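Local coordinates for protein aldehyde dehydrogenase (Staphylococcus aureus, PDB 6K10) that catalyses the NAD-dependent oxidation of 4,4'-diaponeurosporen-4-al to 4,4'-diaponeurosporenoic acid, a step in the biosynthesis of the protective carotenoid staphyloxanthin, at residues A[117-122]-A[126-131]; A[266-271]-A[329-334]. The protein carries 1 engineered substitution. All blocks are in the same frame, centred on the assembly; numbering follows the deposited sequence.

Contact 1: A[117-122]-A[126-131]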
# COMPACT_ATOMS: atom_id res chain seq x y z
N ILE A 117 0.35 -2.34 16.26
CA ILE A 117 1.69 -1.79 16.06
C ILE A 117 2.66 -2.67 16.83
O ILE A 117 2.55 -2.80 18.06
CB ILE A 117 1.78 -0.33 16.52
CG1 ILE A 117 0.88 0.55 15.65
CG2 ILE A 117 3.22 0.16 16.46
CD1 ILE A 117 0.77 1.98 16.14
N ILE A 118 3.62 -3.26 16.11
CA ILE A 118 4.65 -4.11 16.70
C ILE A 118 5.99 -3.40 16.55
O ILE A 118 6.36 -2.98 15.45
CB ILE A 118 4.70 -5.49 16.02
CG1 ILE A 118 3.35 -6.20 16.13
CG2 ILE A 118 5.80 -6.35 16.61
CD1 ILE A 118 3.20 -7.37 15.18
N ALA A 119 6.71 -3.27 17.66
CA ALA A 119 7.97 -2.55 17.63
C ALA A 119 9.12 -3.40 18.16
O ALA A 119 8.94 -4.15 19.11
CB ALA A 119 7.88 -1.26 18.45
N PRO A 120 10.31 -3.28 17.56
CA PRO A 120 11.45 -4.09 18.01
C PRO A 120 12.26 -3.40 19.10
O PRO A 120 11.83 -2.39 19.65
CB PRO A 120 12.27 -4.26 16.73
CG PRO A 120 12.06 -2.96 16.02
CD PRO A 120 10.66 -2.48 16.37
N PHE A 121 13.45 -3.93 19.40
CA PHE A 121 14.23 -3.50 20.55
C PHE A 121 15.15 -2.31 20.28
O PHE A 121 15.57 -1.66 21.24
CB PHE A 121 15.08 -4.66 21.08
CG PHE A 121 16.26 -5.01 20.20
CD1 PHE A 121 17.45 -4.29 20.28
CD2 PHE A 121 16.20 -6.06 19.31
CE1 PHE A 121 18.53 -4.60 19.48
CE2 PHE A 121 17.28 -6.38 18.51
CZ PHE A 121 18.45 -5.65 18.59
N ASN A 122 15.51 -2.04 19.02
CA ASN A 122 16.67 -1.19 18.77
C ASN A 122 16.36 0.30 18.91
O ASN A 122 17.20 1.04 19.45
CB ASN A 122 17.25 -1.50 17.38
CG ASN A 122 16.26 -1.29 16.25
OD1 ASN A 122 15.09 -1.65 16.36
ND2 ASN A 122 16.74 -0.73 15.15
N GLN A 126 10.84 5.16 19.70
CA GLN A 126 10.47 5.81 18.44
C GLN A 126 9.66 4.88 17.54
O GLN A 126 8.70 5.32 16.89
CB GLN A 126 11.73 6.29 17.71
CG GLN A 126 11.60 6.39 16.20
CD GLN A 126 10.81 7.59 15.74
OE1 GLN A 126 10.37 8.41 16.54
NE2 GLN A 126 10.62 7.71 14.43
N LEU A 127 10.01 3.60 17.50
CA LEU A 127 9.30 2.68 16.63
C LEU A 127 7.94 2.26 17.18
O LEU A 127 7.18 1.60 16.48
CB LEU A 127 10.16 1.45 16.34
CG LEU A 127 11.45 1.82 15.59
CD1 LEU A 127 12.44 0.66 15.59
CD2 LEU A 127 11.14 2.26 14.17
N VAL A 128 7.62 2.63 18.42
CA VAL A 128 6.25 2.58 18.90
C VAL A 128 5.48 3.84 18.52
O VAL A 128 4.37 3.77 17.99
CB VAL A 128 6.21 2.33 20.42
CG1 VAL A 128 4.85 2.72 20.99
CG2 VAL A 128 6.51 0.88 20.76
N PHE A 129 6.08 5.01 18.76
CA PHE A 129 5.28 6.23 18.78
C PHE A 129 5.18 6.94 17.43
O PHE A 129 4.17 7.60 17.18
CB PHE A 129 5.81 7.17 19.86
CG PHE A 129 5.45 6.73 21.26
CD1 PHE A 129 4.22 7.06 21.79
CD2 PHE A 129 6.32 5.97 22.02
CE1 PHE A 129 3.85 6.65 23.05
CE2 PHE A 129 5.95 5.56 23.29
CZ PHE A 129 4.72 5.90 23.81
N GLU A 130 6.18 6.81 16.55
CA GLU A 130 5.99 7.37 15.21
C GLU A 130 4.85 6.68 14.45
O GLU A 130 4.01 7.38 13.87
CB GLU A 130 7.31 7.37 14.43
CG GLU A 130 7.15 7.90 13.01
CD GLU A 130 6.46 9.26 12.96
OE1 GLU A 130 5.62 9.47 12.06
OE2 GLU A 130 6.75 10.11 13.83
N PRO A 131 4.76 5.34 14.43
CA PRO A 131 3.52 4.75 13.89
C PRO A 131 2.27 5.19 14.64
O PRO A 131 1.24 5.48 14.01
CB PRO A 131 3.75 3.24 14.01
CG PRO A 131 5.19 3.07 14.18
CD PRO A 131 5.71 4.30 14.85
O HOH W 1 7.06 -0.43 14.51
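The amide of Asn122 meets Leu127 through its oxygen, OD1 lying 3.6 Å from CD1, while its ND2 donates to the carbonyl of Gln249. CG of Asn122 is wedged between backbone N and carbonyl carbon (chi1 59°), which brings the amide nearer the helix than CB alone would. The same Leu127 methyl sits 3.7 Å from CG of Pro120, the two side chains meeting nearly at right angles. Phe129 carries CG1 of its neighbour Val128 on one ring face, toward the rim; the other Val128 methyl, CG2, presses on CB of Ala119 at 3.4 Å, tighter than usual. Ile117 straddles CB of Pro131 with CD1 (3.9 Å) and CG2 (4.0 Å). Pro131 has no N-H to offer Leu127 O, and a water takes over, donating to that oxygen (2.8 Å) and to Ile118 O (2.8 Å), so it bridges helix kink and strand end. The side chain of Asn122 lies about 5 Å from that of the engineered Ser251, at a predicted active-site position. The contact joins strand 104-118 to helix 126-138 in a beta-alpha-beta unit completed by strand 141-145; helices 63-89 and 151-164 pack against the helix, and strand 190-194 touches Pro120, Leu127 and Pro131.

Contact 2: A[266-271]-A[329-334]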
# COMPACT_ATOMS: atom_id res chain seq x y z
N ASP A 266 43.29 3.94 2.18
CA ASP A 266 42.95 5.30 2.61
C ASP A 266 41.69 5.30 3.46
O ASP A 266 41.62 6.00 4.48
CB ASP A 266 42.75 6.20 1.39
CG ASP A 266 44.05 6.51 0.67
OD1 ASP A 266 45.10 6.56 1.33
OD2 ASP A 266 44.00 6.70 -0.57
N LEU A 267 40.68 4.51 3.07
CA LEU A 267 39.43 4.48 3.82
C LEU A 267 39.63 3.89 5.21
O LEU A 267 39.10 4.41 6.20
CB LEU A 267 38.37 3.70 3.05
CG LEU A 267 36.99 3.66 3.71
CD1 LEU A 267 36.40 5.06 3.80
CD2 LEU A 267 36.07 2.72 2.96
N ILE A 268 40.38 2.79 5.30
CA ILE A 268 40.64 2.17 6.59
C ILE A 268 41.34 3.15 7.52
O ILE A 268 40.99 3.28 8.70
CB ILE A 268 41.44 0.87 6.42
CG1 ILE A 268 40.59 -0.18 5.72
CG2 ILE A 268 41.94 0.37 7.76
CD1 ILE A 268 41.28 -1.51 5.55
N THR A 269 42.34 3.86 7.00
CA THR A 269 43.05 4.85 7.79
C THR A 269 42.10 5.94 8.29
O THR A 269 42.13 6.32 9.46
CB THR A 269 44.19 5.47 6.97
OG1 THR A 269 45.19 4.48 6.73
CG2 THR A 269 44.80 6.65 7.70
N ALA A 270 41.23 6.43 7.40
CA ALA A 270 40.34 7.52 7.78
C ALA A 270 39.27 7.05 8.76
O ALA A 270 38.92 7.78 9.69
CB ALA A 270 39.69 8.12 6.53
N LEU A 271 38.74 5.84 8.56
CA LEU A 271 37.75 5.31 9.49
C LEU A 271 38.33 5.16 10.89
O LEU A 271 37.70 5.53 11.88
CB LEU A 271 37.21 3.97 8.99
CG LEU A 271 36.29 3.95 7.77
CD1 LEU A 271 36.21 2.54 7.22
CD2 LEU A 271 34.91 4.48 8.13
N LEU A 329 36.55 -2.84 12.58
CA LEU A 329 36.68 -2.86 11.13
C LEU A 329 37.32 -4.17 10.69
O LEU A 329 38.25 -4.66 11.35
CB LEU A 329 37.52 -1.68 10.63
CG LEU A 329 37.12 -0.28 11.09
CD1 LEU A 329 38.05 0.76 10.48
CD2 LEU A 329 35.68 0.02 10.73
N LEU A 330 36.83 -4.73 9.59
CA LEU A 330 37.37 -5.96 9.02
C LEU A 330 37.84 -5.72 7.60
O LEU A 330 37.18 -5.03 6.82
CB LEU A 330 36.33 -7.08 9.02
CG LEU A 330 35.60 -7.42 10.32
CD1 LEU A 330 34.51 -8.44 10.03
CD2 LEU A 330 36.57 -7.93 11.37
N ASP A 331 38.99 -6.30 7.25
CA ASP A 331 39.57 -6.19 5.93
C ASP A 331 39.65 -7.57 5.29
O ASP A 331 39.57 -8.60 5.97
CB ASP A 331 40.95 -5.54 5.99
CG ASP A 331 41.43 -5.04 4.64
OD1 ASP A 331 40.64 -5.06 3.68
OD2 ASP A 331 42.60 -4.62 4.55
N HIS A 332 39.80 -7.59 3.96
CA HIS A 332 39.94 -8.83 3.19
C HIS A 332 38.73 -9.75 3.36
O HIS A 332 38.86 -10.97 3.33
CB HIS A 332 41.23 -9.57 3.56
CG HIS A 332 42.47 -8.74 3.45
ND1 HIS A 332 43.26 -8.43 4.54
CD2 HIS A 332 43.05 -8.15 2.38
CE1 HIS A 332 44.28 -7.69 4.14
NE2 HIS A 332 44.17 -7.50 2.84
N VAL A 333 37.55 -9.16 3.52
CA VAL A 333 36.33 -9.93 3.70
C VAL A 333 35.81 -10.37 2.34
O VAL A 333 35.93 -9.65 1.35
CB VAL A 333 35.28 -9.08 4.46
CG1 VAL A 333 33.92 -9.76 4.47
CG2 VAL A 333 35.75 -8.81 5.88
N THR A 334 35.26 -11.58 2.29
CA THR A 334 34.73 -12.15 1.05
C THR A 334 33.25 -12.47 1.21
O THR A 334 32.66 -12.35 2.28
CB THR A 334 35.48 -13.42 0.65
OG1 THR A 334 35.07 -14.50 1.49
CG2 THR A 334 36.98 -13.22 0.78
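The carboxylate of Asp331, laid against Ile268, is gripped at both oxygens. OD1 accepts the backbone N-H of His332 at 2.7 Å, a bent bond (137° at the hydrogen) that arrives well above the carboxylate plane. OD2 makes a salt bridge with Lys264, the first residue of helix 264-279, and also lies over one face of the His332 ring, toward its rim. The group is thus tied both to the backbone next to it and to the start of the helix it faces. His332 itself adopts a left-handed helical backbone conformation, turning the chain just beyond the aspartate.

The helix meets this carboxylate with carbon: CD1 of Ile268, at the end of an extended chain (chi2 -178°), reaches OD2 of Asp331 at 3.5 Å and CG at 3.6 Å, the two side chains running at about a right angle. One helical turn on, Leu271 takes CD1 of Leu329 against its CB at 3.6 Å, with its own CD1 at 4.1 Å from that methyl. Ile268 also touches Ile351 of strand 348-354, and Leu271 continues the packing to Ser236 and Cys240 of helix 232-244. The arrangement is that of an alpha/beta layer: a helix lying over a mixed sheet, here where strand 324-330 runs between strands 312-314 and 348-354, in the second of the two large sheets of this aldehyde dehydrogenase.

Along the chain the two contacts come in series. Contact 1 closes first, over the short loop 119-125 that leads from strand 104-118 into helix 126-138, its two segments just three residues apart. The chain then passes the predicted active-site residue Glu217 and the predicted active-site position 251, an engineered serine here, before contact 2 opens at helix 264-279. That contact spans 57 residues, including helix 295-307 and strand 312-314, before strand 324-330, part of the second large sheet, comes back against helix 264-279. The loops neither nest nor cross. The centres of contacts 1 and 2 lie about 33 Å apart, and the nearest atoms of contacts 1 and 2 about 18 Å; contact 1 is close to the predicted active site, contact 2 away from it.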